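Tyrosine-protein phosphatase non-receptor type 18 (Homo sapiens, PDB 2OC3) removes phosphate from phosphotyrosine in proteins, acting through this catalytic domain on autophosphorylated tyrosine kinases that are overexpressed in tumour tissue. Local coordinates at residues 77-82 with 89-94; 106-111 with 228-233. All blocks are in the same frame, centred on the assembly; numbering follows the deposited sequence.

Contact 1: residues 77-82 with 89-94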
# COMPACT_ATOMS: atom_id res chain seq x y z
N VAL A 77 3.02 -10.33 -6.80
CA VAL A 77 4.47 -10.17 -6.69
C VAL A 77 5.09 -11.54 -6.65
O VAL A 77 4.81 -12.33 -5.77
CB VAL A 77 4.79 -9.40 -5.38
CG1 VAL A 77 6.32 -9.40 -5.16
CG2 VAL A 77 4.27 -8.00 -5.42
N ILE A 78 5.98 -11.83 -7.59
CA ILE A 78 6.69 -13.09 -7.66
C ILE A 78 8.09 -12.86 -7.12
O ILE A 78 8.86 -12.09 -7.69
CB ILE A 78 6.78 -13.62 -9.11
CG1 ILE A 78 5.41 -13.69 -9.75
CG2 ILE A 78 7.46 -14.99 -9.15
CD1 ILE A 78 4.63 -14.82 -9.28
N LEU A 79 8.39 -13.46 -5.99
CA LEU A 79 9.72 -13.31 -5.38
C LEU A 79 10.70 -14.29 -6.04
O LEU A 79 10.36 -15.46 -6.32
CB LEU A 79 9.65 -13.56 -3.87
CG LEU A 79 8.74 -12.57 -3.11
CD1 LEU A 79 8.62 -12.95 -1.63
CD2 LEU A 79 9.22 -11.11 -3.30
N SER A 80 11.92 -13.83 -6.26
CA SER A 80 12.98 -14.66 -6.76
C SER A 80 14.19 -14.58 -5.85
O SER A 80 15.10 -15.41 -5.96
CB SER A 80 13.37 -14.26 -8.17
OG SER A 80 14.01 -13.00 -8.24
N LEU A 81 14.25 -13.60 -4.95
CA LEU A 81 15.42 -13.46 -4.12
C LEU A 81 15.51 -14.69 -3.20
O LEU A 81 14.53 -15.11 -2.56
CB LEU A 81 15.35 -12.13 -3.34
CG LEU A 81 16.57 -11.76 -2.49
CD1 LEU A 81 17.75 -11.39 -3.41
CD2 LEU A 81 16.29 -10.64 -1.51
N LEU A 82 16.69 -15.28 -3.18
CA LEU A 82 16.96 -16.49 -2.41
C LEU A 82 16.28 -17.72 -2.97
O LEU A 82 16.16 -18.69 -2.28
CB LEU A 82 16.63 -16.31 -0.91
CG LEU A 82 17.44 -15.23 -0.13
CD1 LEU A 82 16.92 -15.04 1.29
CD2 LEU A 82 18.91 -15.57 -0.11
N ASP A 89 8.30 -18.47 -4.05
CA ASP A 89 8.00 -17.23 -4.77
C ASP A 89 6.83 -16.41 -4.23
O ASP A 89 6.57 -15.33 -4.72
CB ASP A 89 7.84 -17.48 -6.26
CG ASP A 89 6.53 -18.14 -6.66
OD1 ASP A 89 5.54 -18.15 -5.90
OD2 ASP A 89 6.45 -18.67 -7.82
N TYR A 90 6.18 -16.92 -3.19
CA TYR A 90 4.88 -16.42 -2.80
C TYR A 90 4.94 -15.36 -1.67
O TYR A 90 5.57 -15.55 -0.64
CB TYR A 90 3.93 -17.53 -2.37
CG TYR A 90 2.59 -17.00 -2.01
CD1 TYR A 90 1.64 -16.69 -2.99
CD2 TYR A 90 2.29 -16.69 -0.71
CE1 TYR A 90 0.40 -16.17 -2.68
CE2 TYR A 90 1.00 -16.18 -0.37
CZ TYR A 90 0.07 -15.91 -1.37
OH TYR A 90 -1.19 -15.40 -1.14
N ILE A 91 4.24 -14.26 -1.93
CA ILE A 91 3.87 -13.29 -0.88
C ILE A 91 2.48 -12.77 -1.18
O ILE A 91 2.06 -12.65 -2.33
CB ILE A 91 4.90 -12.12 -0.75
CG1 ILE A 91 4.60 -11.30 0.53
CG2 ILE A 91 4.90 -11.24 -1.96
CD1 ILE A 91 5.76 -10.44 1.02
N ASN A 92 1.72 -12.49 -0.13
CA ASN A 92 0.42 -11.88 -0.32
C ASN A 92 0.61 -10.41 -0.65
O ASN A 92 0.69 -9.55 0.24
CB ASN A 92 -0.50 -12.09 0.88
CG ASN A 92 -1.93 -11.74 0.57
OD1 ASN A 92 -2.20 -10.72 -0.04
ND2 ASN A 92 -2.87 -12.59 1.01
N GLY A 93 0.76 -10.13 -1.94
CA GLY A 93 0.98 -8.77 -2.42
C GLY A 93 0.81 -8.71 -3.92
O GLY A 93 0.96 -9.72 -4.63
N ASN A 94 0.46 -7.52 -4.39
CA ASN A 94 0.21 -7.27 -5.82
C ASN A 94 0.86 -5.96 -6.25
O ASN A 94 0.90 -4.99 -5.49
CB ASN A 94 -1.28 -7.16 -6.13
CG ASN A 94 -2.00 -8.45 -5.91
OD1 ASN A 94 -2.51 -8.72 -4.83
ND2 ASN A 94 -2.05 -9.29 -6.95
O HOH W 1 2.88 -13.82 -4.73

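Contact 2: residues 106-111 with 228-233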
# COMPACT_ATOMS: atom_id res chain seq x y z
N ILE A 106 3.72 -1.44 -4.72
CA ILE A 106 3.48 -2.82 -4.28
C ILE A 106 2.55 -2.71 -3.11
O ILE A 106 2.92 -2.05 -2.12
CB ILE A 106 4.75 -3.54 -3.83
CG1 ILE A 106 5.65 -3.74 -5.03
CG2 ILE A 106 4.34 -4.91 -3.17
CD1 ILE A 106 7.01 -4.30 -4.75
N ALA A 107 1.35 -3.26 -3.22
CA ALA A 107 0.31 -3.28 -2.16
C ALA A 107 0.37 -4.65 -1.52
O ALA A 107 0.17 -5.66 -2.18
CB ALA A 107 -1.06 -3.04 -2.77
N THR A 108 0.67 -4.72 -0.24
CA THR A 108 0.86 -6.00 0.42
C THR A 108 0.22 -5.98 1.81
O THR A 108 -0.24 -4.93 2.28
CB THR A 108 2.37 -6.39 0.42
OG1 THR A 108 2.60 -7.76 0.85
CG2 THR A 108 3.22 -5.47 1.33
N GLN A 109 0.15 -7.16 2.43
CA GLN A 109 -0.43 -7.23 3.79
C GLN A 109 0.62 -6.90 4.86
O GLN A 109 1.83 -6.92 4.64
CB GLN A 109 -0.95 -8.65 4.02
CG GLN A 109 0.10 -9.71 4.20
CD GLN A 109 -0.44 -11.11 4.43
OE1 GLN A 109 -1.62 -11.41 4.21
NE2 GLN A 109 0.48 -11.99 4.82
N GLY A 110 0.15 -6.68 6.09
CA GLY A 110 1.07 -6.55 7.22
C GLY A 110 1.65 -7.93 7.49
O GLY A 110 0.91 -8.90 7.66
N PRO A 111 3.00 -8.04 7.50
CA PRO A 111 3.58 -9.37 7.62
C PRO A 111 3.25 -10.10 8.93
O PRO A 111 3.01 -9.47 9.98
CB PRO A 111 5.07 -9.11 7.48
CG PRO A 111 5.24 -7.71 7.82
CD PRO A 111 4.02 -7.00 7.36
N PRO A 228 9.33 0.83 -6.87
CA PRO A 228 7.97 0.98 -6.37
C PRO A 228 7.95 1.41 -4.89
O PRO A 228 8.88 1.12 -4.15
CB PRO A 228 7.41 -0.43 -6.53
CG PRO A 228 8.55 -1.31 -6.34
CD PRO A 228 9.68 -0.58 -7.05
N LEU A 229 6.93 2.16 -4.54
CA LEU A 229 6.59 2.40 -3.14
C LEU A 229 5.99 1.11 -2.61
O LEU A 229 5.18 0.48 -3.29
CB LEU A 229 5.58 3.52 -3.00
CG LEU A 229 5.97 4.94 -3.42
CD1 LEU A 229 4.79 5.86 -3.34
CD2 LEU A 229 7.05 5.47 -2.52
N CYS A 230 6.33 0.74 -1.39
CA CYS A 230 5.75 -0.43 -0.71
C CYS A 230 4.68 0.09 0.25
O CYS A 230 5.00 0.84 1.17
CB CYS A 230 6.80 -1.19 0.04
SG CYS A 230 6.09 -2.65 0.88
N VAL A 231 3.43 -0.25 0.01
CA VAL A 231 2.29 0.28 0.77
C VAL A 231 1.56 -0.88 1.41
O VAL A 231 1.26 -1.87 0.73
CB VAL A 231 1.34 1.11 -0.12
CG1 VAL A 231 0.27 1.80 0.74
CG2 VAL A 231 2.12 2.18 -0.98
N HIS A 232 1.26 -0.79 2.69
CA HIS A 232 0.54 -1.87 3.34
C HIS A 232 -0.28 -1.37 4.50
O HIS A 232 -0.03 -0.30 5.02
CB HIS A 232 1.46 -3.00 3.81
CG HIS A 232 2.23 -2.67 5.06
ND1 HIS A 232 1.78 -2.97 6.34
CD2 HIS A 232 3.47 -2.14 5.22
CE1 HIS A 232 2.69 -2.59 7.22
NE2 HIS A 232 3.75 -2.11 6.56
N CYS A 233 -1.30 -2.15 4.86
CA CYS A 233 -2.05 -1.95 6.07
C CYS A 233 -2.06 -3.32 6.73
O CYS A 233 -0.99 -3.94 6.82
CB CYS A 233 -3.37 -1.28 5.80
SG CYS A 233 -4.44 -2.04 4.55

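Contact 1: residues 77-82 with 89-94
Ile91 holds CG1 anti to its backbone N (chi1 -169°), which puts its CG2 branch, between N and the carbonyl carbon, 3.9 Å from CB of Val77, the two side chains lying side by side. Leu79, with CG anti to its carbonyl carbon (chi1 -62°), crosses the same isoleucine obliquely and sets CD1 3.9 Å from Ile91 CB. Two backbone bonds bracket this apolar patch. Leu79 N donates to Asp89 O at 2.9 Å, and Val77 N to Gly93 O at 3.1 Å. Between them the chains part enough to admit a water, which donates to Val77 O (2.7 Å) and accepts from Ile91 N (3.1 Å). On the outer side Ile78 CG2 rests 3.8 Å from Asp89 CB, while the Asp89 carboxylate forms a salt bridge with Arg76. Asn92 centres an inverse gamma turn, the corner after which the chain passes into the large sheet. Leu79 and Ile91 are backed by helix 116-125, through Arg121 and Leu122 among others, and Val77 packs on Ile106 of strand 103-108.

Contact 2: residues 106-111 with 228-233
Ile106 and Val231 meet through a bond from Val231 N to Ile106 O, 2.8 Å long, in the parallel pairing of strands 103-108 and 229-232. Ile106 N donates to Leu229 O at 2.8 Å and Thr108 N to Val231 O at 3.1 Å. The axes of strands 106-108 and 229-232 are inclined by 24°. On the face that carries Ile106, Thr108, Cys230 and His232, Ile106 lies alongside Pro228, its CD1 3.7 Å from Pro228 CG. Farther along, the methyl CG2 of Thr108 touches both Cys230 SG (4.0 Å) and His232 CB (3.9 Å). His232 CB also comes within 3.0 Å of Thr108 O, a buried carbonyl without a polar partner in the model. With CG between its backbone N and carbonyl carbon (chi1 76°), the His232 imidazole reaches forward to its own C-terminal neighbour: ND1 donates to Cys233 O at 3.0 Å, in the ring plane and on a carbonyl lone pair. Its other nitrogen, NE2, bonds to Tyr148 OH, and the two rings also meet. Leu122 of helix 116-125 packs on Ile106 and Cys230; on the other face Thr240 of helix 238-254 touches Ala107 and Val231. Cys233, the predicted phosphocysteine nucleophile, opens the family's phosphate-binding P-loop, Cys233 to Arg239. The bonding is consistent with Tyr148 steadying the imidazole and the imidazole in turn steadying Cys233 O, where the strand passes into that loop.

Contact 2 lies in the core, near the centre of the chain, and all its touching residues are buried; contact 1 is farther out, mostly buried but with Ile78 exposed and Asp89 partly so. Strands 93-97 and 103-108 are neighbours in one sheet, so the two contacts join directly: Asn94 O lies 2.9 Å from Ala107 N and Asn92 O 2.7 Å from Thr108 OG1. Both also use Leu122 of helix 116-125. Their chemistry follows their place: around the sheet edge, 77-82 with 89-94 is held by two backbone bonds with a water between the chains, whereas 106-111 with 228-233 is parallel pairing, through Val231, that runs on into the phosphate-binding loop.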